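Local coordinates for protein acetyl-CoA acetyltransferase A (Ascaris suum, PDB 6BJA) that probably transfers acetyl groups to and from coenzyme A, which it binds, as a thiolase of lipid metabolism, at residues Leu36-Val39 with Val40-Ala44; Gln75-Ala79 with Ser80-Lys84. All blocks are in the same frame, centred on the assembly; numbering follows the deposited sequence.

Contact 1: Leu36-Val39 with Val40-Ala44; sequences LGIV and VTKEA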
ATOM      1  N   LEU A  36     -15.676 -12.381  17.752  1.00 16.27           N
ATOM      2  CA  LEU A  36     -15.565 -12.419  19.202  1.00 16.00           C
ATOM      3  C   LEU A  36     -16.820 -11.860  19.861  1.00 16.79           C
ATOM      4  O   LEU A  36     -17.231 -12.303  20.931  1.00 15.95           O
ATOM      5  CB  LEU A  36     -14.326 -11.637  19.661  1.00 16.19           C
ATOM      6  CG  LEU A  36     -12.966 -12.109  19.148  1.00 17.56           C
ATOM      7  CD1 LEU A  36     -11.872 -11.159  19.598  1.00 22.07           C
ATOM      8  CD2 LEU A  36     -12.687 -13.532  19.657  1.00 20.33           C
ATOM      9  N   GLY A  37     -17.417 -10.862  19.228  1.00 16.68           N
ATOM     10  CA  GLY A  37     -18.639 -10.251  19.728  1.00 16.55           C
ATOM     11  C   GLY A  37     -19.778 -11.252  19.707  1.00 15.72           C
ATOM     12  O   GLY A  37     -20.600 -11.292  20.619  1.00 16.39           O
ATOM     13  N   ILE A  38     -19.824 -12.084  18.672  1.00 16.52           N
ATOM     14  CA  ILE A  38     -20.839 -13.123  18.610  1.00 17.79           C
ATOM     15  C   ILE A  38     -20.638 -14.146  19.741  1.00 17.00           C
ATOM     16  O   ILE A  38     -21.610 -14.582  20.380  1.00 16.68           O
ATOM     17  CB  ILE A  38     -20.819 -13.826  17.240  1.00 16.22           C
ATOM     18  CG1 ILE A  38     -21.235 -12.861  16.141  1.00 16.73           C
ATOM     19  CG2 ILE A  38     -21.737 -15.081  17.231  1.00 18.39           C
ATOM     20  CD1 ILE A  38     -20.799 -13.293  14.751  1.00 17.02           C
ATOM     21  N   VAL A  39     -19.390 -14.520  20.019  1.00 16.86           N
ATOM     22  CA  VAL A  39     -19.135 -15.480  21.092  1.00 16.26           C
ATOM     23  C   VAL A  39     -19.737 -14.977  22.381  1.00 17.21           C
ATOM     24  O   VAL A  39     -20.475 -15.715  23.036  1.00 17.87           O
ATOM     25  CB  VAL A  39     -17.634 -15.745  21.281  1.00 18.18           C
ATOM     26  CG1 VAL A  39     -17.345 -16.563  22.553  1.00 21.25           C
ATOM     27  CG2 VAL A  39     -17.083 -16.457  20.079  1.00 19.13           C
ATOM     28  N   VAL A  40     -19.424 -13.732  22.771  1.00 16.93           N
ATOM     29  CA  VAL A  40     -19.871 -13.284  24.083  1.00 14.98           C
ATOM     30  C   VAL A  40     -21.353 -12.912  24.095  1.00 17.14           C
ATOM     31  O   VAL A  40     -22.019 -13.055  25.121  1.00 16.33           O
ATOM     32  CB  VAL A  40     -19.025 -12.123  24.636  1.00 15.82           C
ATOM     33  CG1 VAL A  40     -17.632 -12.621  24.960  1.00 17.40           C
ATOM     34  CG2 VAL A  40     -18.970 -10.936  23.668  1.00 16.36           C
ATOM     35  N   THR A  41     -21.895 -12.477  22.958  1.00 15.75           N
ATOM     36  CA  THR A  41     -23.305 -12.162  22.910  1.00 15.52           C
ATOM     37  C   THR A  41     -24.132 -13.434  23.062  1.00 16.24           C
ATOM     38  O   THR A  41     -25.062 -13.473  23.852  1.00 16.23           O
ATOM     39  CB  THR A  41     -23.661 -11.434  21.597  1.00 15.91           C
ATOM     40  OG1 THR A  41     -22.945 -10.190  21.564  1.00 15.26           O
ATOM     41  CG2 THR A  41     -25.147 -11.133  21.491  1.00 16.69           C
ATOM     42  N   LYS A  42     -23.787 -14.461  22.305  1.00 15.94           N
ATOM     43  CA  LYS A  42     -24.499 -15.732  22.421  1.00 17.54           C
ATOM     44  C   LYS A  42     -24.391 -16.279  23.838  1.00 17.15           C
ATOM     45  O   LYS A  42     -25.395 -16.744  24.387  1.00 17.94           O
ATOM     46  CB  LYS A  42     -23.969 -16.742  21.412  1.00 16.71           C
ATOM     47  CG  LYS A  42     -24.401 -16.468  19.977  1.00 19.07           C
ATOM     48  CD  LYS A  42     -23.831 -17.546  19.066  1.00 24.07           C
ATOM     49  CE  LYS A  42     -24.824 -17.961  18.010  1.00 36.17           C
ATOM     50  NZ  LYS A  42     -24.303 -19.120  17.219  1.00 39.50           N
ATOM     51  N   GLU A  43     -23.210 -16.205  24.463  1.00 15.89           N
ATOM     52  CA  GLU A  43     -23.103 -16.842  25.780  1.00 15.72           C
ATOM     53  C   GLU A  43     -23.802 -15.983  26.834  1.00 16.65           C
ATOM     54  O   GLU A  43     -24.401 -16.499  27.758  1.00 16.84           O
ATOM     55  CB  GLU A  43     -21.645 -17.106  26.165  1.00 19.74           C
ATOM     56  CG  GLU A  43     -21.516 -17.907  27.457  1.00 31.78           C
ATOM     57  CD  GLU A  43     -21.894 -19.373  27.309  1.00 29.61           C
ATOM     58  OE1 GLU A  43     -21.863 -19.896  26.149  1.00 24.21           O
ATOM     59  OE2 GLU A  43     -22.209 -20.008  28.370  1.00 27.98           O
ATOM     60  N   ALA A  44     -23.754 -14.665  26.697  1.00 15.30           N
ATOM     61  CA  ALA A  44     -24.470 -13.806  27.636  1.00 15.48           C
ATOM     62  C   ALA A  44     -25.985 -14.046  27.583  1.00 15.83           C
ATOM     63  O   ALA A  44     -26.655 -14.018  28.612  1.00 16.92           O
ATOM     64  CB  ALA A  44     -24.167 -12.337  27.356  1.00 15.71           C
TER

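Contact 2: Gln75-Ala79 with Ser80-Lys84; sequences QISIA and SEIPK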
ATOM      1  N   GLN A  75     -24.111  -6.804  12.627  1.00 15.22           N
ATOM      2  CA  GLN A  75     -23.553  -8.082  12.228  1.00 16.19           C
ATOM      3  C   GLN A  75     -23.587  -9.053  13.394  1.00 17.45           C
ATOM      4  O   GLN A  75     -23.988 -10.202  13.248  1.00 17.23           O
ATOM      5  CB  GLN A  75     -22.130  -7.926  11.717  1.00 15.34           C
ATOM      6  CG  GLN A  75     -21.978  -7.075  10.470  1.00 17.60           C
ATOM      7  CD  GLN A  75     -20.548  -7.051  10.002  1.00 19.31           C
ATOM      8  OE1 GLN A  75     -19.933  -8.102   9.784  1.00 18.64           O
ATOM      9  NE2 GLN A  75     -19.991  -5.858   9.874  1.00 19.45           N
ATOM     10  N   ILE A  76     -23.157  -8.586  14.555  1.00 15.32           N
ATOM     11  CA  ILE A  76     -23.112  -9.419  15.750  1.00 14.70           C
ATOM     12  C   ILE A  76     -24.515  -9.851  16.165  1.00 15.96           C
ATOM     13  O   ILE A  76     -24.784 -11.031  16.448  1.00 16.93           O
ATOM     14  CB  ILE A  76     -22.413  -8.651  16.903  1.00 15.75           C
ATOM     15  CG1 ILE A  76     -20.921  -8.505  16.604  1.00 14.42           C
ATOM     16  CG2 ILE A  76     -22.612  -9.346  18.257  1.00 16.84           C
ATOM     17  CD1 ILE A  76     -20.235  -7.431  17.453  1.00 15.25           C
ATOM     18  N   SER A  77     -25.437  -8.893  16.158  1.00 16.31           N
ATOM     19  CA  SER A  77     -26.799  -9.142  16.585  1.00 16.51           C
ATOM     20  C   SER A  77     -27.461 -10.205  15.705  1.00 17.25           C
ATOM     21  O   SER A  77     -28.028 -11.192  16.199  1.00 18.81           O
ATOM     22  CB  SER A  77     -27.576  -7.839  16.537  1.00 19.30           C
ATOM     23  OG  SER A  77     -28.873  -7.932  17.073  1.00 21.83           O
ATOM     24  N   ILE A  78     -27.373 -10.014  14.400  1.00 16.86           N
ATOM     25  CA  ILE A  78     -28.005 -10.960  13.474  1.00 17.42           C
ATOM     26  C   ILE A  78     -27.398 -12.357  13.610  1.00 18.26           C
ATOM     27  O   ILE A  78     -28.134 -13.377  13.663  1.00 19.45           O
ATOM     28  CB  ILE A  78     -27.904 -10.459  12.019  1.00 17.77           C
ATOM     29  CG1 ILE A  78     -28.874  -9.299  11.831  1.00 21.69           C
ATOM     30  CG2 ILE A  78     -28.220 -11.592  11.020  1.00 19.59           C
ATOM     31  CD1 ILE A  78     -28.794  -8.627  10.475  1.00 23.56           C
ATOM     32  N   ALA A  79     -26.070 -12.433  13.698  1.00 16.77           N
ATOM     33  CA  ALA A  79     -25.384 -13.723  13.795  1.00 16.48           C
ATOM     34  C   ALA A  79     -25.604 -14.407  15.147  1.00 18.42           C
ATOM     35  O   ALA A  79     -25.415 -15.635  15.268  1.00 22.51           O
ATOM     36  CB  ALA A  79     -23.913 -13.560  13.534  1.00 17.59           C
ATOM     37  N   SER A  80     -26.067 -13.636  16.128  1.00 16.90           N
ATOM     38  CA  SER A  80     -26.411 -14.148  17.450  1.00 18.48           C
ATOM     39  C   SER A  80     -27.900 -14.522  17.579  1.00 20.43           C
ATOM     40  O   SER A  80     -28.389 -14.793  18.681  1.00 20.21           O
ATOM     41  CB  SER A  80     -26.039 -13.121  18.525  1.00 18.12           C
ATOM     42  OG  SER A  80     -24.648 -12.856  18.491  1.00 17.71           O
ATOM     43  N   GLU A  81     -28.608 -14.554  16.442  1.00 18.99           N
ATOM     44  CA  GLU A  81     -30.036 -14.900  16.382  1.00 19.09           C
ATOM     45  C   GLU A  81     -30.956 -13.941  17.140  1.00 19.01           C
ATOM     46  O   GLU A  81     -32.041 -14.292  17.574  1.00 19.79           O
ATOM     47  CB  GLU A  81     -30.219 -16.338  16.879  1.00 20.81           C
ATOM     48  CG  GLU A  81     -29.424 -17.326  16.028  1.00 27.60           C
ATOM     49  CD  GLU A  81     -29.708 -18.785  16.370  1.00 47.40           C
ATOM     50  OE1 GLU A  81     -29.923 -19.098  17.562  1.00 48.78           O
ATOM     51  OE2 GLU A  81     -29.718 -19.619  15.438  1.00 52.45           O
ATOM     52  N   ILE A  82     -30.513 -12.698  17.301  1.00 18.04           N
ATOM     53  CA  ILE A  82     -31.368 -11.647  17.825  1.00 16.49           C
ATOM     54  C   ILE A  82     -32.272 -11.182  16.671  1.00 19.31           C
ATOM     55  O   ILE A  82     -31.815 -11.149  15.543  1.00 18.66           O
ATOM     56  CB  ILE A  82     -30.507 -10.516  18.405  1.00 18.03           C
ATOM     57  CG1 ILE A  82     -29.764 -11.045  19.630  1.00 18.10           C
ATOM     58  CG2 ILE A  82     -31.338  -9.313  18.803  1.00 18.01           C
ATOM     59  CD1 ILE A  82     -28.704 -10.075  20.160  1.00 18.39           C
ATOM     60  N   PRO A  83     -33.544 -10.845  16.960  1.00 19.70           N
ATOM     61  CA  PRO A  83     -34.484 -10.539  15.870  1.00 19.40           C
ATOM     62  C   PRO A  83     -34.023  -9.395  14.995  1.00 19.87           C
ATOM     63  O   PRO A  83     -33.377  -8.454  15.472  1.00 19.68           O
ATOM     64  CB  PRO A  83     -35.758 -10.145  16.609  1.00 24.06           C
ATOM     65  CG  PRO A  83     -35.688 -10.888  17.890  1.00 22.14           C
ATOM     66  CD  PRO A  83     -34.231 -10.843  18.267  1.00 21.88           C
ATOM     67  N   LYS A  84     -34.380  -9.466  13.723  1.00 18.64           N
ATOM     68  CA  LYS A  84     -34.098  -8.370  12.800  1.00 18.34           C
ATOM     69  C   LYS A  84     -34.740  -7.071  13.250  1.00 20.05           C
ATOM     70  O   LYS A  84     -34.255  -6.004  12.888  1.00 18.28           O
ATOM     71  CB  LYS A  84     -34.571  -8.705  11.399  1.00 20.02           C
ATOM     72  CG  LYS A  84     -33.994  -9.946  10.790  1.00 29.92           C
ATOM     73  CD  LYS A  84     -32.509  -9.902  10.566  1.00 31.21           C
ATOM     74  CE  LYS A  84     -31.980 -11.238   9.981  1.00 29.73           C
ATOM     75  NZ  LYS A  84     -32.310 -12.476  10.749  1.00 37.15           N
TER
HETATM   76  O   HOH W   1     -30.588  -8.613  15.009  1.00 26.48           O
HETATM   77  O   HOH W   2     -30.963 -12.897  13.568  1.00 26.16           O

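Contact 1: Leu36-Val39 with Val40-Ala44
Gly37 O is gripped twice by Thr41, one turn further along helix 33-48. The backbone Thr41 N gives the usual helical bond to Gly37 O at 2.9 Å, and the hydroxyl Thr41 OG1 donates to the same oxygen at 2.8 Å. The two donors come from opposite faces of the carbonyl plane, the hydroxyl standing 36° out of it and so not on a lone pair. The hydroxyl can bend back this way because chi1 of -63° puts OG1 beside its own backbone N and opposite its carbonyl carbon. Thr41 CG2 is left anti to the backbone N, and the side chain packs on Ile76, Ser80 and Ile82.

Around this pair the i to i+4 bonds run on regularly, with Lys42 N to Ile38 O at 2.9 Å and nearly straight (168°). Ile38 and Lys42 lie side by side and point the same way. Ile38 CG2 touches Lys42 CD at 3.7 Å, and the aliphatic stem of the lysine also runs over the backbone, Lys42 CG 3.4 Å from Ile38 O. Val40 tucks CG2 3.5 Å from both Leu36 O and Gly37 O, while its side chain and that of Leu36 rest on Ala260 of strand 257-267. Glu43 forms a salt bridge with Arg47 through OE2.

Leu36, Val40 and Ala44 thus face strand 257-267 of the central sheet, while Lys42 and Glu43 are partly exposed, and the buried threonine hydroxyl spends its proton on the helix's own backbone, which lets a polar side chain sit in a largely apolar setting.

Contact 2: Gln75-Ala79 with Ser80-Lys84
Ile78 and Lys84 cross at about a right angle: the bent lysine chain, turned at chi2 and again at chi4 (-55°), passes over the isoleucine, Lys84 CD lying 3.9 Å from Ile78 CG1 and Lys84 CE equally near Ile78 CG2. Its ammonium is carried on to a water, which accepts from Lys84 NZ and donates to Ile78 O and Ile82 O. The side chain of Ile82 turns back to the helix and sets CB and CG2 against Ser77 OG, each 3.3 Å away. That hydroxyl is bonded to Thr58 and to a second water, which donates to Pro83 O.

Between these pairs helix 72-79 ends in a Schellman motif. Glu81, with positive phi (63°), is the C-prime residue; Ile82 N reaches Ser77 O at 3.1 Å, and Glu81 N binds Ile78 O from well above the carbonyl plane. Ser80 OG doubles back to Ile76 O at 2.7 Å, supplementing a weak bond from Ser80 N to that oxygen. Ile78 also packs on Pro292 and Lys84 on Val290 of the second subunit.

Carbonyls of the last helical turn are therefore met by backbone N-H groups, a serine hydroxyl and a water, with Ile82 packed on Ser77.

Contacts 1 and 2, centred about 11 Å apart, bring helix 33-48 against the C-terminal end of helix 72-79 and the loop that follows, all within the thiolase N-terminal domain. Ile38 CD1 presses on Ala79 CB at 3.4 Å, Thr41 CG2 meets Ser80 OG at 3.5 Å, and Lys42 CE lies 3.6 Å from Ala79 O. Thr41 OG1 meets Ile76 CG2 at 3.4 Å, again by packing. Contact 1 lies against the central sheet; contact 2 is further out and reaches the second subunit. Both are away from the coenzyme A pocket and from the predicted active-site residues Cys95, His355 and Cys383.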